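Local coordinates for enoyl-[acyl-carrier-protein] reductase [FMN] (Thermotoga maritima, PDB 5GVJ), which probably acts as an FMN-dependent enoyl-ACP reductase, using NADH to reduce the enoyl-ACP double bond in bacterial fatty acid synthesis, at residues A[13-18]-A[292-297]; A[177-182]-A[188-193]; A[181-186]-A[299-304]. The protein carries 1 engineered substitution. All blocks are in the same frame, centred on the assembly; numbering follows the deposited sequence.

Contact 1 (A[13-18]-A[292-297])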
loop_
_atom_site.group_PDB
_atom_site.type_symbol
_atom_site.label_atom_id
_atom_site.label_comp_id
_atom_site.label_asym_id
_atom_site.label_seq_id
_atom_site.Cartn_x
_atom_site.Cartn_y
_atom_site.Cartn_z
ATOM N N ILE A 13 -7.056 19.268 17.627
ATOM C CA ILE A 13 -8.062 19.351 16.579
ATOM C C ILE A 13 -9.115 18.285 16.844
ATOM O O ILE A 13 -8.931 17.378 17.658
ATOM C CB ILE A 13 -7.464 19.182 15.173
ATOM C CG1 ILE A 13 -6.774 17.811 15.057
ATOM C CG2 ILE A 13 -6.479 20.287 14.883
ATOM C CD1 ILE A 13 -6.037 17.621 13.747
ATOM N N GLU A 14 -10.218 18.398 16.113
ATOM C CA GLU A 14 -11.363 17.530 16.325
ATOM C C GLU A 14 -11.206 16.203 15.589
ATOM O O GLU A 14 -11.607 15.156 16.110
ATOM C CB GLU A 14 -12.631 18.261 15.877
ATOM C CG GLU A 14 -13.922 17.519 16.104
ATOM C CD GLU A 14 -15.149 18.324 15.688
ATOM O OE1 GLU A 14 -14.988 19.409 15.079
ATOM O OE2 GLU A 14 -16.275 17.868 15.977
ATOM N N HIS A 15 -10.639 16.221 14.378
ATOM C CA HIS A 15 -10.616 15.003 13.583
ATOM C C HIS A 15 -9.182 14.637 13.220
ATOM O O HIS A 15 -8.369 15.522 12.949
ATOM C CB HIS A 15 -11.427 15.134 12.278
ATOM C CG HIS A 15 -12.790 15.721 12.462
ATOM N ND1 HIS A 15 -13.764 15.112 13.220
ATOM C CD2 HIS A 15 -13.340 16.863 11.981
ATOM C CE1 HIS A 15 -14.858 15.856 13.204
ATOM N NE2 HIS A 15 -14.627 16.921 12.459
ATOM N N PRO A 16 -8.853 13.334 13.176
ATOM C CA PRO A 16 -7.472 12.897 12.892
ATOM C C PRO A 16 -7.175 12.867 11.394
ATOM O O PRO A 16 -6.786 11.840 10.833
ATOM C CB PRO A 16 -7.448 11.496 13.517
ATOM C CG PRO A 16 -8.870 10.988 13.208
ATOM C CD PRO A 16 -9.755 12.200 13.433
ATOM N N ILE A 17 -7.384 14.005 10.736
ATOM C CA ILE A 17 -7.362 14.112 9.283
ATOM C C ILE A 17 -6.556 15.347 8.904
ATOM O O ILE A 17 -6.883 16.455 9.342
ATOM C CB ILE A 17 -8.790 14.188 8.713
ATOM C CG1 ILE A 17 -9.558 12.900 9.059
ATOM C CG2 ILE A 17 -8.762 14.415 7.209
ATOM C CD1 ILE A 17 -11.049 12.937 8.658
ATOM N N LEU A 18 -5.488 15.158 8.120
ATOM C CA LEU A 18 -4.695 16.265 7.598
ATOM C C LEU A 18 -4.866 16.357 6.088
ATOM O O LEU A 18 -5.076 15.347 5.418
ATOM C CB LEU A 18 -3.189 16.113 7.897
ATOM C CG LEU A 18 -2.587 15.615 9.211
ATOM C CD1 LEU A 18 -1.086 15.966 9.271
ATOM C CD2 LEU A 18 -3.320 16.071 10.444
ATOM N N GLN A 292 -18.288 17.795 3.583
ATOM C CA GLN A 292 -18.820 16.482 3.241
ATOM C C GLN A 292 -17.723 15.425 3.237
ATOM O O GLN A 292 -17.938 14.299 3.704
ATOM C CB GLN A 292 -19.495 16.535 1.873
ATOM C CG GLN A 292 -20.321 15.297 1.558
ATOM C CD GLN A 292 -21.472 15.122 2.548
ATOM O OE1 GLN A 292 -21.635 14.060 3.146
ATOM N NE2 GLN A 292 -22.256 16.179 2.742
ATOM N N ILE A 293 -16.552 15.760 2.684
ATOM C CA ILE A 293 -15.424 14.822 2.692
ATOM C C ILE A 293 -15.176 14.298 4.100
ATOM O O ILE A 293 -15.066 13.086 4.324
ATOM C CB ILE A 293 -14.159 15.487 2.125
ATOM C CG1 ILE A 293 -14.330 15.784 0.633
ATOM C CG2 ILE A 293 -12.907 14.609 2.398
ATOM C CD1 ILE A 293 -13.181 16.636 0.038
ATOM N N ILE A 294 -15.082 15.203 5.070
ATOM C CA ILE A 294 -14.778 14.782 6.434
ATOM C C ILE A 294 -15.940 13.995 7.029
ATOM O O ILE A 294 -15.729 13.013 7.750
ATOM C CB ILE A 294 -14.399 16.006 7.293
ATOM C CG1 ILE A 294 -13.092 16.618 6.778
ATOM C CG2 ILE A 294 -14.283 15.620 8.786
ATOM C CD1 ILE A 294 -12.710 17.935 7.413
ATOM N N GLU A 295 -17.188 14.401 6.738
ATOM C CA GLU A 295 -18.347 13.640 7.211
ATOM C C GLU A 295 -18.351 12.216 6.657
ATOM O O GLU A 295 -18.622 11.250 7.383
ATOM C CB GLU A 295 -19.650 14.338 6.815
ATOM C CG GLU A 295 -19.954 15.594 7.600
ATOM C CD GLU A 295 -21.004 16.453 6.917
ATOM O OE1 GLU A 295 -21.810 15.907 6.120
ATOM O OE2 GLU A 295 -21.009 17.683 7.169
ATOM N N ASP A 296 -18.108 12.074 5.354
ATOM C CA ASP A 296 -18.151 10.745 4.741
ATOM C C ASP A 296 -17.014 9.859 5.251
ATOM O O ASP A 296 -17.198 8.644 5.419
ATOM C CB ASP A 296 -18.079 10.864 3.221
ATOM C CG ASP A 296 -19.265 11.606 2.627
ATOM O OD1 ASP A 296 -20.339 11.690 3.274
ATOM O OD2 ASP A 296 -19.111 12.096 1.492
ATOM N N ILE A 297 -15.823 10.441 5.459
ATOM C CA ILE A 297 -14.701 9.673 6.016
ATOM C C ILE A 297 -15.096 9.064 7.351
ATOM O O ILE A 297 -14.914 7.864 7.594
ATOM C CB ILE A 297 -13.450 10.554 6.196
ATOM C CG1 ILE A 297 -12.890 11.113 4.888
ATOM C CG2 ILE A 297 -12.365 9.794 6.972
ATOM C CD1 ILE A 297 -13.079 10.245 3.733
#
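On the outer wall of the TIM barrel, His15, in the loop leading into strand 17-18, and Ile17, the first residue of that strand, pack against Ile294 and Ile297 of helix 290-309. The contact is apolar, with no hydrogen bond crossing it. Ile294 presents its CG2 methyl over one face of the imidazole: CG2 is 3.9 Å from the centroid of the His15 ring and 27° off its normal, a CH-pi arrangement. The methyl is displaced toward the rim, which explains its closest approach of 3.6 Å to His15 CD2. Glu14 CG lies over the opposite face, so the ring is held between a methyl from the helix and the aliphatic part of its own neighbour. Ile17 contributes the end of its longer branch. Ile17 CD1 is 3.8 Å from Ile297 CG2 and 4.2 Å from Ile294 CG2, the same methyl that covers the histidine. Between His15 and Ile17, Pro16 is the centre of an inverse gamma turn, whose bond from Ile17 N to His15 O (2.9 Å) is weak. Beyond the turn, Leu18 pairs by backbone with Val190 and Met192 of the adjoining strand region, and Ile17 with Leu40. Phe196 of helix 193-197 touches both Ile17 and Ile294, while Met179 of helix 176-185 meets Ile297.

Contact 2 (A[177-182]-A[188-193])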
loop_
_atom_site.group_PDB
_atom_site.type_symbol
_atom_site.label_atom_id
_atom_site.label_comp_id
_atom_site.label_asym_id
_atom_site.label_seq_id
_atom_site.Cartn_x
_atom_site.Cartn_y
_atom_site.Cartn_z
ATOM N N ARG A 177 -12.674 3.805 4.587
ATOM C CA ARG A 177 -11.998 2.505 4.530
ATOM C C ARG A 177 -10.499 2.661 4.704
ATOM O O ARG A 177 -9.868 1.936 5.480
ATOM C CB ARG A 177 -12.275 1.829 3.189
ATOM C CG ARG A 177 -13.463 0.943 3.175
ATOM C CD ARG A 177 -13.443 0.119 1.916
ATOM N NE ARG A 177 -14.793 -0.225 1.495
ATOM C CZ ARG A 177 -15.071 -1.142 0.578
ATOM N NH1 ARG A 177 -14.087 -1.808 -0.017
ATOM N NH2 ARG A 177 -16.333 -1.389 0.261
ATOM N N GLY A 178 -9.905 3.586 3.954
ATOM C CA GLY A 178 -8.474 3.797 4.055
ATOM C C GLY A 178 -8.056 4.289 5.427
ATOM O O GLY A 178 -6.985 3.930 5.926
ATOM N N MET A 179 -8.895 5.115 6.057
ATOM C CA MET A 179 -8.595 5.562 7.410
ATOM C C MET A 179 -8.546 4.376 8.361
ATOM O O MET A 179 -7.631 4.267 9.184
ATOM C CB MET A 179 -9.627 6.589 7.880
ATOM C CG MET A 179 -9.361 7.100 9.280
ATOM S SD MET A 179 -10.439 8.488 9.765
ATOM C CE MET A 179 -10.670 8.121 11.495
ATOM N N ALA A 180 -9.516 3.464 8.246
ATOM C CA ALA A 180 -9.523 2.296 9.121
ATOM C C ALA A 180 -8.333 1.392 8.829
ATOM O O ALA A 180 -7.668 0.915 9.755
ATOM C CB ALA A 180 -10.839 1.528 8.976
ATOM N N ALA A 181 -8.038 1.170 7.547
ATOM C CA ALA A 181 -6.870 0.383 7.168
ATOM C C ALA A 181 -5.583 0.983 7.716
ATOM O O ALA A 181 -4.730 0.259 8.235
ATOM C CB ALA A 181 -6.792 0.279 5.650
ATOM N N ALA A 182 -5.418 2.310 7.600
ATOM C CA ALA A 182 -4.222 2.955 8.135
ATOM C C ALA A 182 -4.122 2.762 9.640
ATOM O O ALA A 182 -3.043 2.472 10.170
ATOM C CB ALA A 182 -4.222 4.446 7.789
ATOM N N GLU A 188 -2.342 6.736 13.714
ATOM C CA GLU A 188 -3.365 7.381 14.528
ATOM C C GLU A 188 -3.917 8.645 13.876
ATOM O O GLU A 188 -4.673 9.383 14.516
ATOM C CB GLU A 188 -2.805 7.662 15.926
ATOM C CG GLU A 188 -2.355 6.344 16.549
ATOM C CD GLU A 188 -1.685 6.498 17.892
ATOM O OE1 GLU A 188 -2.410 6.691 18.880
ATOM O OE2 GLU A 188 -0.445 6.404 17.954
ATOM N N ALA A 189 -3.555 8.908 12.623
ATOM C CA ALA A 189 -4.226 9.914 11.806
ATOM C C ALA A 189 -3.889 9.611 10.353
ATOM O O ALA A 189 -3.083 8.724 10.055
ATOM C CB ALA A 189 -3.820 11.344 12.201
ATOM N N VAL A 190 -4.536 10.334 9.437
ATOM C CA VAL A 190 -4.266 10.151 8.017
ATOM C C VAL A 190 -4.137 11.512 7.356
ATOM O O VAL A 190 -4.768 12.486 7.768
ATOM C CB VAL A 190 -5.356 9.308 7.310
ATOM C CG1 VAL A 190 -5.312 7.852 7.804
ATOM C CG2 VAL A 190 -6.741 9.908 7.526
ATOM N N GLN A 191 -3.313 11.565 6.319
ATOM C CA GLN A 191 -3.159 12.747 5.487
ATOM C C GLN A 191 -3.624 12.378 4.085
ATOM O O GLN A 191 -3.237 11.328 3.563
ATOM C CB GLN A 191 -1.706 13.231 5.495
ATOM C CG GLN A 191 -1.461 14.438 4.622
ATOM C CD GLN A 191 -0.029 14.902 4.720
ATOM O OE1 GLN A 191 0.896 14.091 4.633
ATOM N NE2 GLN A 191 0.164 16.206 4.940
ATOM N N MET A 192 -4.494 13.210 3.488
ATOM C CA MET A 192 -5.166 12.856 2.229
ATOM C C MET A 192 -5.000 13.994 1.233
ATOM O O MET A 192 -5.955 14.738 0.983
ATOM C CB MET A 192 -6.653 12.558 2.459
ATOM C CG MET A 192 -6.981 11.522 3.510
ATOM S SD MET A 192 -8.749 11.166 3.368
ATOM C CE MET A 192 -9.034 10.158 4.810
ATOM N N GLY A 193 -3.815 14.110 0.643
ATOM C CA GLY A 193 -3.551 15.247 -0.224
ATOM C C GLY A 193 -4.478 15.345 -1.422
ATOM O O GLY A 193 -5.153 16.367 -1.614
#
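No ring or planar polar group lies between Met179, Ala182 and Val190, the residues that meet here; their interface is purely aliphatic. The nearby flat groups serve other partners: the Gln191 amide gives its NE2 to Met19 O, and the Glu188 carboxylate forms a salt bridge with Arg6. Val190 does the touching with both methyls. CG1 of Val190, anti to the carbonyl carbon (chi1 -68°), reaches furthest into the helix surface, with Ala182 CB at 3.6 Å and the backbone CA of Met179 at 4.0 Å. The other methyl, Val190 CG2, lies 4.2 Å from Met179 CG. Thus one valine straddles two helix positions three residues apart, and its CG1 meets Met179 at the CA, where the two backbones are nearest (Met179 CA to Val190 CA 6.3 Å). Met179 itself is extended through its first two torsions (chi1 -180°, chi2 172°), which carries its sulfur end away from the strand, to Phe301 of helix 290-309. The geometry is that of a beta-alpha-beta crossover in the TIM barrel: helix 176-185 lies over strand 189-191, after running back from parallel strand 167-170. Backbone bonds tie Ala189 and Gln191 to Ala169 on one flank of the strand, and Val190 to Pro16 on the other. Val190 points to the helix, whereas Gln191 projects on the other side of the strand. Met192 then occupies the N-cap position of helix 193-197, which begins with Gly193. Gln191 and Gly193 belong to the FMN site of this protein, which holds no FMN in this chain. At the far side of helix 176-185, Arg177 NH1 hydrogen-bonds to Leu185 O of the second subunit.

Contact 3 (A[181-186]-A[299-304]); sequences AAFALG and KEFKET
Phe183 and Phe301 account for nearly all of the surface buried here, and they meet as a T-shaped (edge-to-face) pair. The edge of Phe301 is turned toward the face of Phe183, with centroids 5.4 Å apart and planes inclined at 68°. Phe301 CE1 makes the nearest approach, 3.9 Å from Phe183 CD2, and Phe301 CZ follows at 4.0 Å from the same atom. With its CG anti to the backbone N (chi1 169°), Phe301 sends its ring out toward helix 176-185. On helix 290-309, beside Phe301, Glu300 O accepts from two donors on opposite faces of its plane, Thr304 OG1 at 2.7 Å and Thr304 N at 2.8 Å. The OG1 bond holds the hydroxyl against the backbone one turn earlier, beside the ordinary helical bond from Thr304 N. Helix 176-185 ends just after Phe183 in a Schellman motif, with Gly186 at positive phi. The aromatic pair joins this end to the middle of helix 290-309, and the second subunit adds to it: its Tyr311 makes another edge-to-face pair with Phe183, and its Leu308 also packs on Phe183. Ala180, one turn earlier on helix 176-185, touches Phe301.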
loop_
_atom_site.group_PDB
_atom_site.type_symbol
_atom_site.label_atom_id
_atom_site.label_comp_id
_atom_site.label_asym_id
_atom_site.label_seq_id
_atom_site.Cartn_x
_atom_site.Cartn_y
_atom_site.Cartn_z
ATOM N N ALA A 181 -8.038 1.170 7.547
ATOM C CA ALA A 181 -6.870 0.383 7.168
ATOM C C ALA A 181 -5.583 0.983 7.716
ATOM O O ALA A 181 -4.730 0.259 8.235
ATOM C CB ALA A 181 -6.792 0.279 5.650
ATOM N N ALA A 182 -5.418 2.310 7.600
ATOM C CA ALA A 182 -4.222 2.955 8.135
ATOM C C ALA A 182 -4.122 2.762 9.640
ATOM O O ALA A 182 -3.043 2.472 10.170
ATOM C CB ALA A 182 -4.222 4.446 7.789
ATOM N N PHE A 183 -5.241 2.919 10.343
ATOM C CA PHE A 183 -5.238 2.733 11.790
ATOM C C PHE A 183 -4.897 1.293 12.158
ATOM O O PHE A 183 -4.190 1.039 13.146
ATOM C CB PHE A 183 -6.605 3.143 12.350
ATOM C CG PHE A 183 -6.762 4.634 12.545
ATOM C CD1 PHE A 183 -6.202 5.531 11.648
ATOM C CD2 PHE A 183 -7.469 5.129 13.627
ATOM C CE1 PHE A 183 -6.338 6.903 11.832
ATOM C CE2 PHE A 183 -7.618 6.500 13.811
ATOM C CZ PHE A 183 -7.050 7.380 12.910
ATOM N N ALA A 184 -5.371 0.333 11.358
ATOM C CA ALA A 184 -5.019 -1.064 11.589
ATOM C C ALA A 184 -3.517 -1.287 11.468
ATOM O O ALA A 184 -2.937 -2.070 12.227
ATOM C CB ALA A 184 -5.767 -1.967 10.606
ATOM N N LEU A 185 -2.868 -0.630 10.501
ATOM C CA LEU A 185 -1.425 -0.773 10.359
ATOM C C LEU A 185 -0.654 -0.084 11.482
ATOM O O LEU A 185 0.559 -0.294 11.593
ATOM C CB LEU A 185 -0.971 -0.218 9.008
ATOM C CG LEU A 185 -1.538 -0.895 7.759
ATOM C CD1 LEU A 185 -1.206 -0.116 6.491
ATOM C CD2 LEU A 185 -1.023 -2.329 7.670
ATOM N N GLY A 186 -1.318 0.728 12.303
ATOM C CA GLY A 186 -0.681 1.410 13.419
ATOM C C GLY A 186 -0.751 2.930 13.387
ATOM O O GLY A 186 -0.276 3.571 14.338
ATOM N N LYS A 299 -18.012 8.577 8.772
ATOM C CA LYS A 299 -19.104 7.613 8.721
ATOM C C LYS A 299 -18.604 6.264 8.231
ATOM O O LYS A 299 -18.902 5.223 8.822
ATOM C CB LYS A 299 -20.219 8.138 7.809
ATOM C CG LYS A 299 -21.429 7.229 7.709
ATOM C CD LYS A 299 -22.574 7.945 6.982
ATOM C CE LYS A 299 -23.809 7.064 6.832
ATOM N NZ LYS A 299 -23.538 5.888 5.949
ATOM N N GLU A 300 -17.830 6.269 7.149
ATOM C CA GLU A 300 -17.339 5.023 6.586
ATOM C C GLU A 300 -16.295 4.378 7.488
ATOM O O GLU A 300 -16.235 3.146 7.573
ATOM C CB GLU A 300 -16.768 5.285 5.192
ATOM C CG GLU A 300 -16.268 4.030 4.483
ATOM C CD GLU A 300 -15.895 4.294 3.031
ATOM O OE1 GLU A 300 -16.804 4.306 2.175
ATOM O OE2 GLU A 300 -14.695 4.500 2.748
ATOM N N PHE A 301 -15.476 5.185 8.173
ATOM C CA PHE A 301 -14.527 4.633 9.137
ATOM C C PHE A 301 -15.261 3.812 10.191
ATOM O O PHE A 301 -14.902 2.660 10.462
ATOM C CB PHE A 301 -13.726 5.764 9.788
ATOM C CG PHE A 301 -12.913 5.324 10.978
ATOM C CD1 PHE A 301 -11.631 4.824 10.812
ATOM C CD2 PHE A 301 -13.436 5.400 12.262
ATOM C CE1 PHE A 301 -10.877 4.418 11.913
ATOM C CE2 PHE A 301 -12.697 4.995 13.352
ATOM C CZ PHE A 301 -11.420 4.495 13.177
ATOM N N LYS A 302 -16.335 4.377 10.750
ATOM C CA LYS A 302 -17.104 3.691 11.785
ATOM C C LYS A 302 -17.797 2.451 11.238
ATOM O O LYS A 302 -17.808 1.405 11.897
ATOM C CB LYS A 302 -18.119 4.657 12.402
ATOM C CG LYS A 302 -17.459 5.827 13.135
ATOM C CD LYS A 302 -18.382 7.048 13.256
ATOM C CE LYS A 302 -17.630 8.257 13.784
ATOM N NZ LYS A 302 -18.530 9.440 14.016
ATOM N N GLU A 303 -18.381 2.542 10.035
ATOM C CA GLU A 303 -18.989 1.360 9.422
ATOM C C GLU A 303 -17.954 0.276 9.156
ATOM O O GLU A 303 -18.252 -0.919 9.263
ATOM C CB GLU A 303 -19.691 1.733 8.111
ATOM C CG GLU A 303 -20.793 2.763 8.295
ATOM C CD GLU A 303 -21.400 3.235 6.986
ATOM O OE1 GLU A 303 -22.561 3.690 7.017
ATOM O OE2 GLU A 303 -20.721 3.165 5.938
ATOM N N THR A 304 -16.744 0.673 8.757
ATOM C CA THR A 304 -15.692 -0.305 8.512
ATOM C C THR A 304 -15.294 -1.015 9.802
ATOM O O THR A 304 -15.134 -2.244 9.816
ATOM C CB THR A 304 -14.484 0.372 7.861
ATOM O OG1 THR A 304 -14.900 0.978 6.635
ATOM C CG2 THR A 304 -13.378 -0.657 7.550
#

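Overall arrangement
The three contacts form one continuous patch on the outside of the barrel, on the same side of the chain's centre. Centres of contacts 2 and 3 are about 7 Å apart, those of contacts 1 and 2 about 10 Å, and those of contacts 1 and 3 about 12 Å. Along the chain, contact 2 is nested within the loop closed by contact 1, whereas contacts 1 and 3 alternate. Neighbouring strands 17-18 and 189-191 link contacts 1 and 2; contacts 2 and 3 start from helix 176-185 and share Ala181 and Ala182. Helix 290-309 therefore packs on both segment 13-18 and helix 176-185, next to where the first and last strands pair, while contacts 2 and 3 extend to the dimer interface.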